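Local coordinates for protein arginase (RocF) (Helicobacter pylori, PDB 4G3H) that probably catalyses the manganese-dependent hydrolysis of L-arginine to L-ornithine and urea, at residues A[205-209]-A[252-258]; A[181-185]-A[236-240]. All blocks are in the same frame, centred on the assembly; numbering follows the deposited sequence.

Contact 1. Residues A[205-209]-A[252-258]; sequences VDAIR and NGLSFDE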
loop_
_atom_site.group_PDB
_atom_site.type_symbol
_atom_site.label_atom_id
_atom_site.label_comp_id
_atom_site.label_asym_id
_atom_site.label_seq_id
_atom_site.Cartn_x
_atom_site.Cartn_y
_atom_site.Cartn_z
ATOM N N VAL A 205 -6.576 -12.148 11.392
ATOM C CA VAL A 205 -5.836 -11.787 12.584
ATOM C C VAL A 205 -5.585 -13.018 13.450
ATOM O O VAL A 205 -4.497 -13.185 13.999
ATOM C CB VAL A 205 -6.618 -10.748 13.428
ATOM C CG1 VAL A 205 -5.941 -10.563 14.781
ATOM C CG2 VAL A 205 -6.695 -9.413 12.679
ATOM N N ASP A 206 -6.597 -13.876 13.572
ATOM C CA ASP A 206 -6.484 -15.081 14.387
ATOM C C ASP A 206 -5.506 -16.108 13.821
ATOM O O ASP A 206 -4.736 -16.706 14.572
ATOM C CB ASP A 206 -7.860 -15.729 14.575
ATOM C CG ASP A 206 -8.820 -14.849 15.363
ATOM O OD1 ASP A 206 -8.453 -14.399 16.468
ATOM O OD2 ASP A 206 -9.946 -14.608 14.882
ATOM N N ALA A 207 -5.530 -16.322 12.507
ATOM C CA ALA A 207 -4.614 -17.280 11.894
ATOM C C ALA A 207 -3.180 -16.805 12.092
ATOM O O ALA A 207 -2.282 -17.600 12.362
ATOM C CB ALA A 207 -4.908 -17.429 10.401
ATOM N N ILE A 208 -2.977 -15.498 11.949
ATOM C CA ILE A 208 -1.660 -14.898 12.114
ATOM C C ILE A 208 -1.198 -15.049 13.559
ATOM O O ILE A 208 -0.052 -15.398 13.823
ATOM C CB ILE A 208 -1.688 -13.390 11.738
ATOM C CG1 ILE A 208 -1.916 -13.234 10.228
ATOM C CG2 ILE A 208 -0.396 -12.716 12.167
ATOM C CD1 ILE A 208 -2.254 -11.819 9.790
ATOM N N ARG A 209 -2.104 -14.784 14.491
ATOM C CA ARG A 209 -1.799 -14.881 15.909
ATOM C C ARG A 209 -1.573 -16.325 16.356
ATOM O O ARG A 209 -0.686 -16.596 17.164
ATOM C CB ARG A 209 -2.935 -14.252 16.714
ATOM C CG ARG A 209 -2.801 -14.384 18.217
ATOM C CD ARG A 209 -3.852 -13.524 18.903
ATOM N NE ARG A 209 -3.638 -12.106 18.628
ATOM C CZ ARG A 209 -4.609 -11.202 18.546
ATOM N NH1 ARG A 209 -5.872 -11.572 18.713
ATOM N NH2 ARG A 209 -4.316 -9.930 18.301
ATOM N N ASN A 252 -10.292 -5.817 16.906
ATOM C CA ASN A 252 -9.848 -7.184 16.667
ATOM C C ASN A 252 -8.693 -7.242 15.671
ATOM O O ASN A 252 -8.663 -8.087 14.772
ATOM C CB ASN A 252 -11.031 -8.025 16.182
ATOM C CG ASN A 252 -12.211 -7.969 17.143
ATOM O OD1 ASN A 252 -13.350 -7.728 16.737
ATOM N ND2 ASN A 252 -11.940 -8.188 18.425
ATOM N N GLY A 253 -7.736 -6.336 15.849
ATOM C CA GLY A 253 -6.578 -6.298 14.973
ATOM C C GLY A 253 -5.335 -6.866 15.630
ATOM O O GLY A 253 -5.398 -7.469 16.709
ATOM N N LEU A 254 -4.199 -6.679 14.971
ATOM C CA LEU A 254 -2.931 -7.168 15.486
ATOM C C LEU A 254 -2.358 -6.201 16.503
ATOM O O LEU A 254 -2.709 -5.022 16.523
ATOM C CB LEU A 254 -1.911 -7.327 14.356
ATOM C CG LEU A 254 -2.147 -8.405 13.306
ATOM C CD1 LEU A 254 -1.048 -8.294 12.256
ATOM C CD2 LEU A 254 -2.144 -9.790 13.953
ATOM N N SER A 255 -1.472 -6.720 17.342
ATOM C CA SER A 255 -0.789 -5.912 18.337
ATOM C C SER A 255 0.424 -5.353 17.605
ATOM O O SER A 255 0.797 -5.847 16.543
ATOM C CB SER A 255 -0.305 -6.780 19.485
ATOM O OG SER A 255 0.752 -7.624 19.049
ATOM N N PHE A 256 1.045 -4.330 18.174
ATOM C CA PHE A 256 2.226 -3.729 17.576
ATOM C C PHE A 256 3.328 -4.780 17.374
ATOM O O PHE A 256 3.955 -4.836 16.314
ATOM C CB PHE A 256 2.716 -2.593 18.478
ATOM C CG PHE A 256 4.017 -1.979 18.046
ATOM C CD1 PHE A 256 4.174 -1.472 16.762
ATOM C CD2 PHE A 256 5.076 -1.874 18.944
ATOM C CE1 PHE A 256 5.368 -0.868 16.378
ATOM C CE2 PHE A 256 6.274 -1.271 18.574
ATOM C CZ PHE A 256 6.424 -0.765 17.288
ATOM N N ASP A 257 3.555 -5.622 18.382
ATOM C CA ASP A 257 4.592 -6.660 18.293
ATOM C C ASP A 257 4.260 -7.759 17.287
ATOM O O ASP A 257 5.157 -8.317 16.643
ATOM C CB ASP A 257 4.845 -7.284 19.668
ATOM C CG ASP A 257 5.615 -6.360 20.589
ATOM O OD1 ASP A 257 6.718 -5.922 20.201
ATOM O OD2 ASP A 257 5.124 -6.072 21.698
ATOM N N GLU A 258 2.977 -8.077 17.156
ATOM C CA GLU A 258 2.563 -9.086 16.200
ATOM C C GLU A 258 2.890 -8.596 14.786
ATOM O O GLU A 258 3.445 -9.347 13.979
ATOM C CB GLU A 258 1.064 -9.376 16.353
ATOM C CG GLU A 258 0.770 -10.406 17.432
ATOM C CD GLU A 258 -0.695 -10.453 17.843
ATOM O OE1 GLU A 258 -1.070 -11.404 18.561
ATOM O OE2 GLU A 258 -1.464 -9.545 17.459
HETATM O O HOH W 1 -7.426 -9.134 18.095
#
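R209 reaches E258 because its CG stands anti to the backbone N (chi1 175°) and its chain bends only at chi3, while E258, with CG anti to its carbonyl carbon, runs extended to its carboxylate. The partners belong to two helices of the arginase alpha/beta fold: R209 sits near the end of the short helix 205-210, which directly follows the edge strand 202-203, and E258 in the first turn of helix 256-269, a turn closed by a capping box. The grip on E258 is side-on and two-pronged. R209 NE donates to E258 OE1 at 2.7 Å from the syn side, tilted somewhat out of the carboxylate plane, and E258 OE2 receives R209 NH2 on its syn lone pair at 3.0 Å. Both hydrogen bonds are nearly straight (169° for the one from NE), and the guanidinium and carboxylate planes lie only 24° apart, as expected of a bidentate salt bridge.

The carboxylate is also fixed from its own segment. S255 N donates to E258 OE2 at 2.8 Å from the anti side, out of the carboxylate plane, so OE2 takes two donors. In return E258 N donates to S255 OG, the reciprocal bond that completes the capping box. The cap thereby holds E258 in place for R209, and the two charges probably stabilise each other at this partly exposed edge.

Beneath the polar layer, V205 CG1 lies over one face of the R209 guanidinium, offset toward its rim. L254 CD2 fits against I208 CG2 at 3.8 Å and V205 CG1 at 4.0 Å, the I208 and L254 side chains crossing at about a right angle. The G253 carbonyl receives a weak bond from R209 NH2, and a water that accepts from R209 NH1 donates to G253 O at 3.0 Å.

Contact 2. Residues A[181-185]-A[236-240]; sequences YFGVR and DIMDG. With MN (manganese (II) ion), chain F.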
loop_
_atom_site.group_PDB
_atom_site.type_symbol
_atom_site.label_atom_id
_atom_site.label_comp_id
_atom_site.label_asym_id
_atom_site.label_seq_id
_atom_site.Cartn_x
_atom_site.Cartn_y
_atom_site.Cartn_z
ATOM N N TYR A 181 -3.930 -11.315 1.350
ATOM C CA TYR A 181 -4.450 -10.423 2.379
ATOM C C TYR A 181 -4.021 -10.853 3.776
ATOM O O TYR A 181 -4.052 -12.035 4.105
ATOM C CB TYR A 181 -5.978 -10.398 2.334
ATOM C CG TYR A 181 -6.591 -9.542 1.252
ATOM C CD1 TYR A 181 -6.289 -8.178 1.154
ATOM C CD2 TYR A 181 -7.554 -10.071 0.385
ATOM C CE1 TYR A 181 -6.940 -7.360 0.228
ATOM C CE2 TYR A 181 -8.209 -9.270 -0.538
ATOM C CZ TYR A 181 -7.904 -7.912 -0.612
ATOM O OH TYR A 181 -8.595 -7.108 -1.496
ATOM N N PHE A 182 -3.644 -9.883 4.602
ATOM C CA PHE A 182 -3.233 -10.156 5.976
ATOM C C PHE A 182 -4.012 -9.257 6.929
ATOM O O PHE A 182 -3.958 -8.034 6.808
ATOM C CB PHE A 182 -1.734 -9.884 6.152
ATOM C CG PHE A 182 -0.845 -10.797 5.348
ATOM C CD1 PHE A 182 -0.437 -12.026 5.865
ATOM C CD2 PHE A 182 -0.416 -10.427 4.074
ATOM C CE1 PHE A 182 0.389 -12.874 5.125
ATOM C CE2 PHE A 182 0.409 -11.268 3.326
ATOM C CZ PHE A 182 0.812 -12.495 3.855
ATOM N N GLY A 183 -4.737 -9.868 7.864
ATOM C CA GLY A 183 -5.495 -9.111 8.849
ATOM C C GLY A 183 -6.816 -8.492 8.420
ATOM O O GLY A 183 -7.425 -7.741 9.188
ATOM N N VAL A 184 -7.275 -8.797 7.211
ATOM C CA VAL A 184 -8.536 -8.240 6.717
ATOM C C VAL A 184 -9.698 -8.659 7.617
ATOM O O VAL A 184 -9.893 -9.844 7.884
ATOM C CB VAL A 184 -8.813 -8.698 5.269
ATOM C CG1 VAL A 184 -10.174 -8.202 4.810
ATOM C CG2 VAL A 184 -7.721 -8.175 4.347
ATOM N N ARG A 185 -10.478 -7.685 8.077
ATOM C CA ARG A 185 -11.584 -7.986 8.972
ATOM C C ARG A 185 -12.791 -7.069 8.838
ATOM O O ARG A 185 -13.777 -7.239 9.548
ATOM C CB ARG A 185 -11.084 -7.947 10.415
ATOM C CG ARG A 185 -10.294 -6.685 10.748
ATOM C CD ARG A 185 -9.810 -6.723 12.176
ATOM N NE ARG A 185 -9.217 -5.466 12.621
ATOM C CZ ARG A 185 -8.004 -5.029 12.290
ATOM N NH1 ARG A 185 -7.577 -3.871 12.771
ATOM N NH2 ARG A 185 -7.218 -5.740 11.488
ATOM N N ASP A 236 -3.823 0.392 9.756
ATOM C CA ASP A 236 -5.031 0.007 10.470
ATOM C C ASP A 236 -5.142 -1.511 10.636
ATOM O O ASP A 236 -6.154 -2.014 11.127
ATOM C CB ASP A 236 -6.293 0.574 9.798
ATOM C CG ASP A 236 -6.530 0.026 8.403
ATOM O OD1 ASP A 236 -6.019 -1.063 8.067
ATOM O OD2 ASP A 236 -7.258 0.691 7.643
ATOM N N ILE A 237 -4.104 -2.243 10.229
ATOM C CA ILE A 237 -4.126 -3.687 10.402
ATOM C C ILE A 237 -3.963 -3.910 11.903
ATOM O O ILE A 237 -4.395 -4.927 12.453
ATOM C CB ILE A 237 -2.986 -4.389 9.631
ATOM C CG1 ILE A 237 -3.070 -5.905 9.856
ATOM C CG2 ILE A 237 -1.644 -3.849 10.065
ATOM C CD1 ILE A 237 -2.101 -6.729 9.015
ATOM N N MET A 238 -3.337 -2.944 12.568
ATOM C CA MET A 238 -3.159 -3.028 14.014
ATOM C C MET A 238 -4.506 -2.739 14.673
ATOM O O MET A 238 -5.309 -1.972 14.143
ATOM C CB MET A 238 -2.125 -2.011 14.503
ATOM C CG MET A 238 -0.686 -2.376 14.183
ATOM S SD MET A 238 0.483 -1.211 14.909
ATOM C CE MET A 238 0.461 0.067 13.662
ATOM N N ASP A 239 -4.752 -3.358 15.822
ATOM C CA ASP A 239 -6.008 -3.166 16.533
ATOM C C ASP A 239 -6.388 -1.693 16.697
ATOM O O ASP A 239 -5.568 -0.874 17.108
ATOM C CB ASP A 239 -5.934 -3.812 17.911
ATOM C CG ASP A 239 -7.275 -3.827 18.610
ATOM O OD1 ASP A 239 -8.116 -4.676 18.249
ATOM O OD2 ASP A 239 -7.492 -2.980 19.502
ATOM N N GLY A 240 -7.647 -1.377 16.404
ATOM C CA GLY A 240 -8.136 -0.013 16.514
ATOM C C GLY A 240 -8.033 0.622 17.891
ATOM O O GLY A 240 -7.963 1.846 17.999
HETATM MN MN MN F . -7.458 -0.070 5.691
#
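R185 and I237 make the direct contacts between the turn after strand 179-182 and the loop after strand 228-234. The R185 guanidinium sits among three successive backbone carbonyls: R185 NH1 lies 2.9 Å from D236 O and 3.3 Å from M238 O, and R185 NH2 lies 3.1 Å from I237 O. Every one of these bonds is weak, with N-H...O angles of 121-134°; the stronger partner of NH1 is E250 O, which accepts a hydrogen bond beside them. The M238 oxygen approaches the guanidinium edge near its plane; those of D236 and I237 come obliquely. Alongside, I237 CD1 packs 3.2 Å from F182 O and 4.3 Å from F182 CB, and I237 CG1 lies 4.1 Å from G183 CA. While the backbone O of D236 faces R185, D236 OD2 binds manganese at 2.1 Å.

The arginine is also set from its own segment. Its chain is extended from CG to NE, and R185 NH2 turns back to G183 O at 3.1 Å. N251 O takes a weak bond from NE. G183, at positive phi, passes where a side chain would collide with I237 CG1. Farther out, the F182 ring packs on strand 110-115 and on helices 212-223 and 256-269.

Around the metal, A117 N donates to D236 OD1, and D116, H118 and D234 complete the protein ligands of that ion. Metal ligands at and just beyond the C-terminal ends of parallel strands, with an Asp-x-Asp pair at one of them, are the signature of the binuclear manganese site of the arginase fold.

How the contacts relate
Contacts 1 and 2 adjoin, with centres about 8 Å apart, and their segments alternate along the chain. The join is made mainly by 236-240 and 252-258: L254 O lies 2.7 Å from D239 N and G253 N 2.9 Å from D239 OD1, both probable hydrogen bonds. A second link runs through R185 of contact 2, which touches V205 and whose CD lies 3.1 Å from N252 O. L254 further packs on I237, so one apolar layer continues from contact 1 into contact 2. Only contact 2 reaches the metal directly, through D236; contact 1 comes within about 11 Å of a bound manganese, measured from G253, so it lies in the surroundings of the site without touching the metal.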